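Local coordinates for bifunctional protein PutA (PDB 5UR2) that probably oxidises proline to glutamate in two steps, through a flavin-dependent proline dehydrogenase and an NAD-dependent L-glutamate gamma-semialdehyde dehydrogenase, at residues His247-Val252 with Phe268-Gln273; Asn728-Val733 with Lys741-Glu746; Asp829-Thr834 with Gly878-Val883. One frame throughout, in Å; residues are numbered along the deposited sequence.

Contact 1: His247-Val252 with Phe268-Gln273; sequences HLTLEV and FGIVIQ. With P5F (N-propargylglycine-modified flavin adenine dinucleotide), chain F.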
loop_
_atom_site.group_PDB
_atom_site.type_symbol
_atom_site.label_atom_id
_atom_site.label_comp_id
_atom_site.label_asym_id
_atom_site.label_seq_id
_atom_site.Cartn_x
_atom_site.Cartn_y
_atom_site.Cartn_z
ATOM N N HIS B 247 -16.509 -12.915 39.820
ATOM C CA HIS B 247 -17.881 -12.763 40.292
ATOM C C HIS B 247 -18.526 -14.128 40.528
ATOM O O HIS B 247 -19.186 -14.348 41.553
ATOM C CB HIS B 247 -18.673 -11.914 39.286
ATOM C CG HIS B 247 -20.062 -11.578 39.732
ATOM N ND1 HIS B 247 -21.032 -11.114 38.864
ATOM C CD2 HIS B 247 -20.651 -11.651 40.951
ATOM C CE1 HIS B 247 -22.157 -10.916 39.531
ATOM N NE2 HIS B 247 -21.953 -11.238 40.798
ATOM N N LEU B 248 -18.301 -15.072 39.614
ATOM C CA LEU B 248 -18.851 -16.411 39.789
ATOM C C LEU B 248 -18.335 -17.057 41.077
ATOM O O LEU B 248 -19.099 -17.683 41.817
ATOM C CB LEU B 248 -18.519 -17.261 38.566
ATOM C CG LEU B 248 -19.012 -18.709 38.525
ATOM C CD1 LEU B 248 -20.535 -18.760 38.568
ATOM C CD2 LEU B 248 -18.482 -19.405 37.282
ATOM N N THR B 249 -17.044 -16.894 41.369
ATOM C CA THR B 249 -16.467 -17.472 42.579
ATOM C C THR B 249 -17.136 -16.917 43.831
ATOM O O THR B 249 -17.366 -17.650 44.800
ATOM C CB THR B 249 -14.958 -17.231 42.602
ATOM O OG1 THR B 249 -14.390 -17.778 41.404
ATOM C CG2 THR B 249 -14.311 -17.914 43.817
ATOM N N LEU B 250 -17.446 -15.623 43.832
ATOM C CA LEU B 250 -18.063 -15.028 45.008
ATOM C C LEU B 250 -19.487 -15.548 45.221
ATOM O O LEU B 250 -19.884 -15.819 46.360
ATOM C CB LEU B 250 -18.034 -13.506 44.888
ATOM C CG LEU B 250 -16.607 -12.934 44.949
ATOM C CD1 LEU B 250 -16.618 -11.415 44.862
ATOM C CD2 LEU B 250 -15.883 -13.408 46.200
ATOM N N GLU B 251 -20.269 -15.692 44.143
ATOM C CA GLU B 251 -21.598 -16.282 44.270
ATOM C C GLU B 251 -21.512 -17.741 44.718
ATOM O O GLU B 251 -22.283 -18.182 45.574
ATOM C CB GLU B 251 -22.361 -16.173 42.943
ATOM C CG GLU B 251 -22.715 -14.746 42.583
ATOM C CD GLU B 251 -23.695 -14.645 41.442
ATOM O OE1 GLU B 251 -24.232 -15.686 40.997
ATOM O OE2 GLU B 251 -23.928 -13.516 40.987
ATOM N N VAL B 252 -20.579 -18.503 44.148
ATOM C CA VAL B 252 -20.412 -19.894 44.556
ATOM C C VAL B 252 -20.128 -19.969 46.051
ATOM O O VAL B 252 -20.776 -20.718 46.793
ATOM C CB VAL B 252 -19.299 -20.553 43.719
ATOM C CG1 VAL B 252 -18.868 -21.879 44.305
ATOM C CG2 VAL B 252 -19.743 -20.710 42.257
ATOM N N PHE B 268 -14.178 -21.206 57.060
ATOM C CA PHE B 268 -14.139 -21.117 55.608
ATOM C C PHE B 268 -13.606 -19.738 55.248
ATOM O O PHE B 268 -13.898 -18.757 55.938
ATOM C CB PHE B 268 -15.531 -21.293 54.989
ATOM C CG PHE B 268 -16.115 -22.674 55.145
ATOM C CD1 PHE B 268 -15.372 -23.803 54.843
ATOM C CD2 PHE B 268 -17.425 -22.836 55.562
ATOM C CE1 PHE B 268 -15.933 -25.072 54.956
ATOM C CE2 PHE B 268 -17.989 -24.097 55.684
ATOM C CZ PHE B 268 -17.244 -25.217 55.381
ATOM N N GLY B 269 -12.832 -19.658 54.168
ATOM C CA GLY B 269 -12.283 -18.390 53.740
ATOM C C GLY B 269 -12.353 -18.226 52.236
ATOM O O GLY B 269 -12.367 -19.199 51.474
ATOM N N ILE B 270 -12.356 -16.959 51.822
ATOM C CA ILE B 270 -12.391 -16.553 50.419
ATOM C C ILE B 270 -11.312 -15.492 50.226
ATOM O O ILE B 270 -10.984 -14.733 51.150
ATOM C CB ILE B 270 -13.800 -16.025 50.007
ATOM C CG1 ILE B 270 -13.901 -15.643 48.519
ATOM C CG2 ILE B 270 -14.170 -14.816 50.834
ATOM C CD1 ILE B 270 -13.927 -16.772 47.532
ATOM N N VAL B 271 -10.729 -15.463 49.016
ATOM C CA VAL B 271 -9.697 -14.494 48.670
ATOM C C VAL B 271 -10.319 -13.291 47.980
ATOM O O VAL B 271 -11.172 -13.432 47.097
ATOM C CB VAL B 271 -8.616 -15.134 47.783
ATOM C CG1 VAL B 271 -7.682 -14.059 47.252
ATOM C CG2 VAL B 271 -7.814 -16.158 48.587
ATOM N N ILE B 272 -9.857 -12.097 48.356
ATOM C CA ILE B 272 -10.167 -10.869 47.642
ATOM C C ILE B 272 -8.858 -10.238 47.180
ATOM O O ILE B 272 -7.891 -10.173 47.949
ATOM C CB ILE B 272 -10.982 -9.903 48.528
ATOM C CG1 ILE B 272 -12.411 -10.435 48.731
ATOM C CG2 ILE B 272 -11.008 -8.504 47.927
ATOM C CD1 ILE B 272 -13.243 -10.486 47.444
ATOM N N GLN B 273 -8.830 -9.781 45.912
ATOM C CA GLN B 273 -7.637 -9.212 45.274
ATOM C C GLN B 273 -7.759 -7.690 45.227
ATOM O O GLN B 273 -8.561 -7.147 44.460
ATOM C CB GLN B 273 -7.447 -9.767 43.861
ATOM C CG GLN B 273 -7.298 -11.302 43.811
ATOM C CD GLN B 273 -8.007 -11.923 42.625
ATOM O OE1 GLN B 273 -9.115 -11.511 42.272
ATOM N NE2 GLN B 273 -7.387 -12.940 42.011
HETATM P PA P5F F . 3.973 -5.953 46.449
HETATM O O1A P5F F . 3.797 -4.874 47.571
HETATM O O2A P5F F . 5.174 -5.894 45.644
HETATM O O5B P5F F . 2.920 -5.932 45.374
HETATM C C5B P5F F . 3.040 -6.531 44.089
HETATM C C4B P5F F . 1.644 -6.587 43.449
HETATM O O4B P5F F . 1.172 -5.334 43.015
HETATM C C3B P5F F . 1.485 -7.471 42.247
HETATM O O3B P5F F . 1.396 -8.805 42.576
HETATM C C2B P5F F . 0.244 -6.957 41.635
HETATM O O2B P5F F . -0.848 -7.494 42.298
HETATM C C1B P5F F . 0.316 -5.500 41.919
HETATM N N9A P5F F . 0.834 -4.707 40.832
HETATM C C8A P5F F . 2.063 -4.828 40.197
HETATM N N7A P5F F . 2.152 -3.878 39.258
HETATM C C5A P5F F . 0.996 -3.096 39.256
HETATM C C6A P5F F . 0.534 -2.015 38.508
HETATM N N6A P5F F . 1.344 -1.443 37.469
HETATM N N1A P5F F . -0.681 -1.487 38.748
HETATM C C2A P5F F . -1.478 -1.986 39.717
HETATM N N3A P5F F . -1.066 -3.062 40.447
HETATM C C4A P5F F . 0.134 -3.625 40.255
HETATM N N1 P5F F . -3.083 -13.828 44.284
HETATM C C2 P5F F . -4.374 -14.015 43.666
HETATM O O2 P5F F . -4.730 -13.175 42.635
HETATM N N3 P5F F . -5.269 -15.039 44.118
HETATM C C4 P5F F . -4.934 -15.915 45.179
HETATM O O4 P5F F . -5.856 -16.894 45.570
HETATM C C4X P5F F . -3.568 -15.726 45.826
HETATM N N5 P5F F . -3.062 -16.655 46.834
HETATM C C5X P5F F . -1.969 -16.148 47.688
HETATM C C6 P5F F . -1.752 -16.736 49.046
HETATM C C7 P5F F . -0.760 -16.194 49.901
HETATM C C7M P5F F . -0.552 -16.798 51.273
HETATM C C8 P5F F . 0.033 -15.086 49.477
HETATM C C8M P5F F . 1.094 -14.480 50.361
HETATM C C9 P5F F . -0.167 -14.521 48.195
HETATM C C9A P5F F . -1.205 -15.088 47.288
HETATM N N10 P5F F . -1.426 -14.487 45.971
HETATM C C10 P5F F . -2.709 -14.716 45.368
HETATM C "C1'" P5F F . -0.476 -13.530 45.353
HETATM C "C2'" P5F F . -0.676 -12.099 45.853
HETATM O "O2'" P5F F . -1.881 -11.633 45.377
HETATM C "C3'" P5F F . 0.433 -11.119 45.466
HETATM O "O3'" P5F F . 0.473 -11.025 44.091
HETATM C "C4'" P5F F . 1.827 -11.500 45.943
HETATM O "O4'" P5F F . 1.673 -12.234 47.109
HETATM C "C5'" P5F F . 2.820 -10.331 46.085
HETATM O "O5'" P5F F . 2.247 -9.154 46.619
HETATM P P P5F F . 2.948 -8.177 47.708
HETATM O O1P P5F F . 2.010 -7.361 48.678
HETATM O O2P P5F F . 3.982 -9.175 48.352
HETATM O O3P P5F F . 4.078 -7.391 46.812
HETATM C C21 P5F F . -2.839 -18.677 45.189
HETATM C C22 P5F F . -3.006 -17.704 46.111
HETATM C C23 P5F F . -4.023 -19.211 44.364
#
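L250 and I270 show how branched aliphatic side chains fasten a helix to the outside of a barrel strand. The CD2 methyl of L250 rests 3.8 Å from CG1 of I270, the two side chains lying roughly perpendicular. Beside it, T249 CG2 meets I270 CD1 at 3.9 Å. I270 swings CG1 away from its backbone N (chi1 -177°), and the bend at chi2 brings CD1 within touch of T249 and L250. The same L250 methyl also touches I272 CD1, at 4.1 Å, and so bridges two strand residues that lie two apart. No hydrogen bond crosses between the segments; the hydroxyl of T249 is engaged by the carbonyl of V245, within its own part of the chain, while its methyl serves the apolar interface.

V271 and Q273 address the modified flavin instead. Q273 NE2 donates to the pyrimidine carbonyl O2 of P5F at 2.7 Å with an N-H...O angle of 158°, and it is also hydrogen-bonded to E241 O, so two acceptors fix the rotation of this buried amide. V271 CG2 lies 3.7 Å from flavin O4. One strand thus packs on its helix and lines the cofactor pocket.

The segments run nearly antiparallel, at 159°, as helix and following strand of a beta-alpha-beta unit in the proline dehydrogenase (beta/alpha)8 barrel. Strands 235-238 and 298-302 flank strand 268-273, with L238 touching both T249 and I270. Helix 279-293 packs against L250 and I272, and helix 211-232 receives L248 and V252.

Contact 2: Asn728-Val733 with Lys741-Glu746; sequences NRAAVV and KRCIIE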
loop_
_atom_site.group_PDB
_atom_site.type_symbol
_atom_site.label_atom_id
_atom_site.label_comp_id
_atom_site.label_asym_id
_atom_site.label_seq_id
_atom_site.Cartn_x
_atom_site.Cartn_y
_atom_site.Cartn_z
ATOM N N ASN B 728 -14.663 -21.099 -14.137
ATOM C CA ASN B 728 -14.823 -21.519 -15.520
ATOM C C ASN B 728 -15.853 -20.654 -16.243
ATOM O O ASN B 728 -15.598 -20.147 -17.344
ATOM C CB ASN B 728 -15.228 -22.984 -15.538
ATOM C CG ASN B 728 -14.737 -23.682 -16.741
ATOM O OD1 ASN B 728 -15.465 -23.793 -17.723
ATOM N ND2 ASN B 728 -13.475 -24.133 -16.708
ATOM N N ARG B 729 -17.019 -20.453 -15.624
ATOM C CA ARG B 729 -18.061 -19.648 -16.260
ATOM C C ARG B 729 -17.626 -18.198 -16.428
ATOM O O ARG B 729 -17.975 -17.551 -17.421
ATOM C CB ARG B 729 -19.360 -19.721 -15.456
ATOM C CG ARG B 729 -20.025 -21.115 -15.354
ATOM C CD ARG B 729 -20.180 -21.809 -16.696
ATOM N NE ARG B 729 -20.719 -20.883 -17.679
ATOM C CZ ARG B 729 -20.630 -21.048 -18.993
ATOM N NH1 ARG B 729 -21.120 -20.121 -19.797
ATOM N NH2 ARG B 729 -20.043 -22.125 -19.503
ATOM N N ALA B 730 -16.905 -17.657 -15.445
ATOM C CA ALA B 730 -16.546 -16.239 -15.466
ATOM C C ALA B 730 -15.559 -15.897 -16.579
ATOM O O ALA B 730 -15.492 -14.737 -17.014
ATOM C CB ALA B 730 -15.953 -15.831 -14.118
ATOM N N ALA B 731 -14.767 -16.875 -17.027
ATOM C CA ALA B 731 -13.793 -16.650 -18.090
ATOM C C ALA B 731 -14.432 -16.482 -19.463
ATOM O O ALA B 731 -13.742 -16.076 -20.400
ATOM C CB ALA B 731 -12.782 -17.798 -18.123
ATOM N N VAL B 732 -15.714 -16.794 -19.607
ATOM C CA VAL B 732 -16.420 -16.639 -20.878
ATOM C C VAL B 732 -16.784 -15.173 -21.085
ATOM O O VAL B 732 -17.324 -14.524 -20.183
ATOM C CB VAL B 732 -17.681 -17.516 -20.901
ATOM C CG1 VAL B 732 -18.435 -17.359 -22.226
ATOM C CG2 VAL B 732 -17.336 -18.972 -20.616
ATOM N N VAL B 733 -16.493 -14.646 -22.272
ATOM C CA VAL B 733 -16.924 -13.303 -22.655
ATOM C C VAL B 733 -18.279 -13.443 -23.337
ATOM O O VAL B 733 -18.370 -13.934 -24.464
ATOM C CB VAL B 733 -15.911 -12.616 -23.579
ATOM C CG1 VAL B 733 -16.381 -11.215 -23.921
ATOM C CG2 VAL B 733 -14.566 -12.551 -22.925
ATOM N N LYS B 741 -14.055 -10.483 -16.454
ATOM C CA LYS B 741 -14.591 -10.714 -15.124
ATOM C C LYS B 741 -13.483 -11.029 -14.124
ATOM O O LYS B 741 -12.482 -11.679 -14.452
ATOM C CB LYS B 741 -15.628 -11.840 -15.163
ATOM C CG LYS B 741 -16.987 -11.381 -15.731
ATOM C CD LYS B 741 -17.996 -12.502 -15.882
ATOM C CE LYS B 741 -19.285 -11.949 -16.517
ATOM N NZ LYS B 741 -20.348 -12.972 -16.833
ATOM N N ARG B 742 -13.637 -10.519 -12.908
ATOM C CA ARG B 742 -12.732 -10.845 -11.823
ATOM C C ARG B 742 -13.463 -11.693 -10.798
ATOM O O ARG B 742 -14.571 -11.339 -10.375
ATOM C CB ARG B 742 -12.180 -9.596 -11.153
ATOM C CG ARG B 742 -11.430 -9.957 -9.862
ATOM C CD ARG B 742 -10.655 -8.798 -9.320
ATOM N NE ARG B 742 -9.558 -8.449 -10.209
ATOM C CZ ARG B 742 -9.097 -7.213 -10.356
ATOM N NH1 ARG B 742 -9.645 -6.198 -9.665
ATOM N NH2 ARG B 742 -8.095 -6.993 -11.203
ATOM N N CYS B 743 -12.834 -12.799 -10.391
ATOM C CA CYS B 743 -13.363 -13.679 -9.352
ATOM C C CYS B 743 -12.580 -13.489 -8.061
ATOM O O CYS B 743 -11.347 -13.514 -8.074
ATOM C CB CYS B 743 -13.285 -15.141 -9.774
ATOM S SG CYS B 743 -14.343 -15.544 -11.162
ATOM N N ILE B 744 -13.293 -13.286 -6.959
ATOM C CA ILE B 744 -12.712 -13.235 -5.627
ATOM C C ILE B 744 -13.255 -14.451 -4.881
ATOM O O ILE B 744 -14.411 -14.439 -4.446
ATOM C CB ILE B 744 -13.048 -11.918 -4.917
ATOM C CG1 ILE B 744 -12.670 -10.734 -5.812
ATOM C CG2 ILE B 744 -12.315 -11.821 -3.570
ATOM C CD1 ILE B 744 -13.211 -9.375 -5.340
ATOM N N ILE B 745 -12.427 -15.495 -4.715
ATOM C CA ILE B 745 -12.893 -16.848 -4.400
ATOM C C ILE B 745 -12.201 -17.382 -3.145
ATOM O O ILE B 745 -10.971 -17.353 -3.055
ATOM C CB ILE B 745 -12.618 -17.820 -5.562
ATOM C CG1 ILE B 745 -13.261 -17.342 -6.858
ATOM C CG2 ILE B 745 -13.131 -19.205 -5.209
ATOM C CD1 ILE B 745 -14.741 -17.439 -6.860
ATOM N N GLU B 746 -12.983 -17.932 -2.211
ATOM C CA GLU B 746 -12.477 -18.699 -1.071
ATOM C C GLU B 746 -13.156 -20.069 -1.074
ATOM O O GLU B 746 -14.386 -20.142 -1.150
ATOM C CB GLU B 746 -12.745 -17.942 0.238
ATOM C CG GLU B 746 -12.265 -18.640 1.522
ATOM C CD GLU B 746 -12.853 -18.022 2.803
ATOM O OE1 GLU B 746 -13.100 -16.785 2.871
ATOM O OE2 GLU B 746 -13.107 -18.798 3.744
HETATM O O HOH W 1 -14.583 -12.535 -18.339
#
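The backbones come closest where A730, on helix 720-730, faces K741, just ahead of a strand, with their CA atoms 5.9 Å apart and a water spanning the gap. That water donates to A730 O at 2.7 Å and accepts from K741 N at 2.8 Å, joining two main-chain groups that make no direct hydrogen bond. K741 uses its aliphatic part here: CB lies 3.4 Å from A730 O, and further along CD returns to the same oxygen at 3.5 Å. CG stands anti to the carbonyl carbon (chi1 -77°) and the chain beyond is extended, which carries the ammonium past A730 to the carbonyls of V706 and H708.

Across a beta-alpha-beta unit, strand 711-717, helix 720-730 and strand 742-746, such a contact marks the return of the chain from helix to sheet; strands 711-717 and 742-746 run parallel as neighbours in the Rossmann-type domain of the aldehyde dehydrogenase module. Two residues after K741, C743 directs its CB toward the helix, and SG sits a short 3.4 Å from A730 CB. A730, small and buried, also touches I714 of the adjacent strand, so A730 packs across two neighbouring strands of the sheet. The far end of strand 742-746 carries E746, the predicted active-site glutamate, whose side chain contacts C780, the predicted active-site cysteine. The second subunit comes near as well, with M727 of that subunit packing on A731, its L724 on V733 and its I951 on R742.

Contact 3: Asp829-Thr834 with Gly878-Val883; sequences DRILGT and GPVVAV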
loop_
_atom_site.group_PDB
_atom_site.type_symbol
_atom_site.label_atom_id
_atom_site.label_comp_id
_atom_site.label_asym_id
_atom_site.label_seq_id
_atom_site.Cartn_x
_atom_site.Cartn_y
_atom_site.Cartn_z
ATOM N N ASP B 829 -26.551 -36.098 6.634
ATOM C CA ASP B 829 -26.423 -37.426 6.032
ATOM C C ASP B 829 -25.047 -37.631 5.415
ATOM O O ASP B 829 -24.478 -38.725 5.498
ATOM C CB ASP B 829 -27.526 -37.655 4.994
ATOM C CG ASP B 829 -28.908 -37.797 5.631
ATOM O OD1 ASP B 829 -29.003 -38.179 6.807
ATOM O OD2 ASP B 829 -29.907 -37.512 4.966
ATOM N N ARG B 830 -24.509 -36.600 4.763
ATOM C CA ARG B 830 -23.179 -36.714 4.177
ATOM C C ARG B 830 -22.132 -36.988 5.255
ATOM O O ARG B 830 -21.274 -37.866 5.100
ATOM C CB ARG B 830 -22.853 -35.436 3.402
ATOM C CG ARG B 830 -21.454 -35.387 2.842
ATOM C CD ARG B 830 -21.165 -34.059 2.137
ATOM N NE ARG B 830 -21.235 -32.894 3.022
ATOM C CZ ARG B 830 -20.339 -32.626 3.967
ATOM N NH1 ARG B 830 -19.315 -33.443 4.158
ATOM N NH2 ARG B 830 -20.463 -31.543 4.722
ATOM N N ILE B 831 -22.211 -36.259 6.368
ATOM C CA ILE B 831 -21.217 -36.398 7.424
ATOM C C ILE B 831 -21.320 -37.760 8.097
ATOM O O ILE B 831 -20.303 -38.424 8.334
ATOM C CB ILE B 831 -21.367 -35.254 8.438
ATOM C CG1 ILE B 831 -21.011 -33.917 7.766
ATOM C CG2 ILE B 831 -20.468 -35.516 9.644
ATOM C CD1 ILE B 831 -21.448 -32.709 8.569
ATOM N N LEU B 832 -22.538 -38.207 8.415
ATOM C CA LEU B 832 -22.680 -39.541 8.997
ATOM C C LEU B 832 -22.198 -40.625 8.037
ATOM O O LEU B 832 -21.729 -41.681 8.477
ATOM C CB LEU B 832 -24.129 -39.807 9.406
ATOM C CG LEU B 832 -24.441 -39.606 10.887
ATOM C CD1 LEU B 832 -24.292 -38.157 11.289
ATOM C CD2 LEU B 832 -25.812 -40.168 11.252
ATOM N N GLY B 833 -22.335 -40.402 6.731
ATOM C CA GLY B 833 -21.783 -41.352 5.782
ATOM C C GLY B 833 -20.266 -41.402 5.822
ATOM O O GLY B 833 -19.671 -42.483 5.806
ATOM N N THR B 834 -19.619 -40.235 5.899
ATOM C CA THR B 834 -18.166 -40.211 6.037
ATOM C C THR B 834 -17.735 -40.907 7.323
ATOM O O THR B 834 -16.761 -41.672 7.336
ATOM C CB THR B 834 -17.675 -38.761 6.016
ATOM O OG1 THR B 834 -17.929 -38.208 4.727
ATOM C CG2 THR B 834 -16.175 -38.683 6.296
ATOM N N GLY B 878 -17.435 -30.894 8.998
ATOM C CA GLY B 878 -18.180 -31.479 10.083
ATOM C C GLY B 878 -17.273 -31.750 11.269
ATOM O O GLY B 878 -16.058 -31.505 11.225
ATOM N N PRO B 879 -17.878 -32.269 12.421
ATOM C CA PRO B 879 -17.093 -32.473 13.653
ATOM C C PRO B 879 -16.318 -33.789 13.629
ATOM O O PRO B 879 -16.555 -34.699 14.427
ATOM C CB PRO B 879 -18.179 -32.436 14.738
ATOM C CG PRO B 879 -19.381 -33.021 14.064
ATOM C CD PRO B 879 -19.309 -32.576 12.615
ATOM N N VAL B 880 -15.380 -33.895 12.690
ATOM C CA VAL B 880 -14.680 -35.142 12.384
ATOM C C VAL B 880 -13.191 -34.841 12.278
ATOM O O VAL B 880 -12.777 -34.033 11.438
ATOM C CB VAL B 880 -15.211 -35.780 11.084
ATOM C CG1 VAL B 880 -14.479 -37.097 10.739
ATOM C CG2 VAL B 880 -16.713 -36.034 11.198
ATOM N N VAL B 881 -12.392 -35.465 13.138
ATOM C CA VAL B 881 -10.962 -35.199 13.235
ATOM C C VAL B 881 -10.182 -36.468 12.917
ATOM O O VAL B 881 -10.502 -37.550 13.430
ATOM C CB VAL B 881 -10.571 -34.692 14.635
ATOM C CG1 VAL B 881 -9.048 -34.527 14.741
ATOM C CG2 VAL B 881 -11.309 -33.400 14.948
ATOM N N ALA B 882 -9.121 -36.322 12.121
ATOM C CA ALA B 882 -8.170 -37.399 11.868
ATOM C C ALA B 882 -6.876 -37.089 12.613
ATOM O O ALA B 882 -6.206 -36.095 12.304
ATOM C CB ALA B 882 -7.904 -37.555 10.365
ATOM N N VAL B 883 -6.527 -37.933 13.585
ATOM C CA VAL B 883 -5.255 -37.821 14.302
ATOM C C VAL B 883 -4.208 -38.631 13.544
ATOM O O VAL B 883 -4.398 -39.825 13.293
ATOM C CB VAL B 883 -5.384 -38.310 15.755
ATOM C CG1 VAL B 883 -4.038 -38.231 16.458
ATOM C CG2 VAL B 883 -6.400 -37.493 16.508
#
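The puckered pyrrolidine ring of P879 meets I831 at one corner, its CD atom lying 4.3 Å from I831 CG2, while M819 and F773 also pack against this proline. The flat guanidinium of R830 turns to the main chain: its NH1 is hydrogen-bonded to I876 O, which ties the helix to the residues leading into G878.

I831 carries the contact through both branches of its side chain. CG2, anti to the backbone N, lies against V880 CG2 at 4.1 Å, the side chains lying alongside with opposed directions. CG1 takes the place anti to the carbonyl carbon (chi1 -66°), and an extended second torsion brings CD1 to G878, where it rests 3.8 Å from CA. With no side chain on the glycine, the methyl packs directly on the backbone.

Helix 825-841 here covers the start of strand 880-886, an inner strand of the sheet that also holds strands 751-755 and 783-789 of the aldehyde dehydrogenase module. The sequence entering that strand, with phenylalanine, glycine and proline in succession, matches the Glu-x-Phe-Gly-Pro motif known across this family, in which the glutamate commonly binds the nicotinamide ribose. P879 is the centre of an inverse gamma turn, closed by a weak V880 N to G878 O bond of 2.9 Å, and the turn bends the chain into the strand.

Around the pair, V822 packs on I831, and L871 and F862 pack on V880. Beyond the turn, V881 bonds through its backbone to T860 and F862, and A882 to S784 and V786, so the strand is held by neighbours on both edges.

How the contacts relate
All three contacts set a helix against a strand without a direct hydrogen bond between the segments, and the residues that touch are mostly buried. Contact 1 belongs to the proline dehydrogenase barrel, whereas contacts 2 and 3 share the aldehyde dehydrogenase module but no strand or helix; their centres lie about 31 Å apart, and the centres of contacts 1 and 2 are about 60 Å apart. Contact 1 is apolar where the segments touch, and the strand's Q273 makes a polar bond to the flavin. Contact 2, at the subunit interface, replaces aliphatic bulk with a thiol, a lysine stem and a bridging water. Contact 3 relies on one isoleucine over a glycine-proline turn.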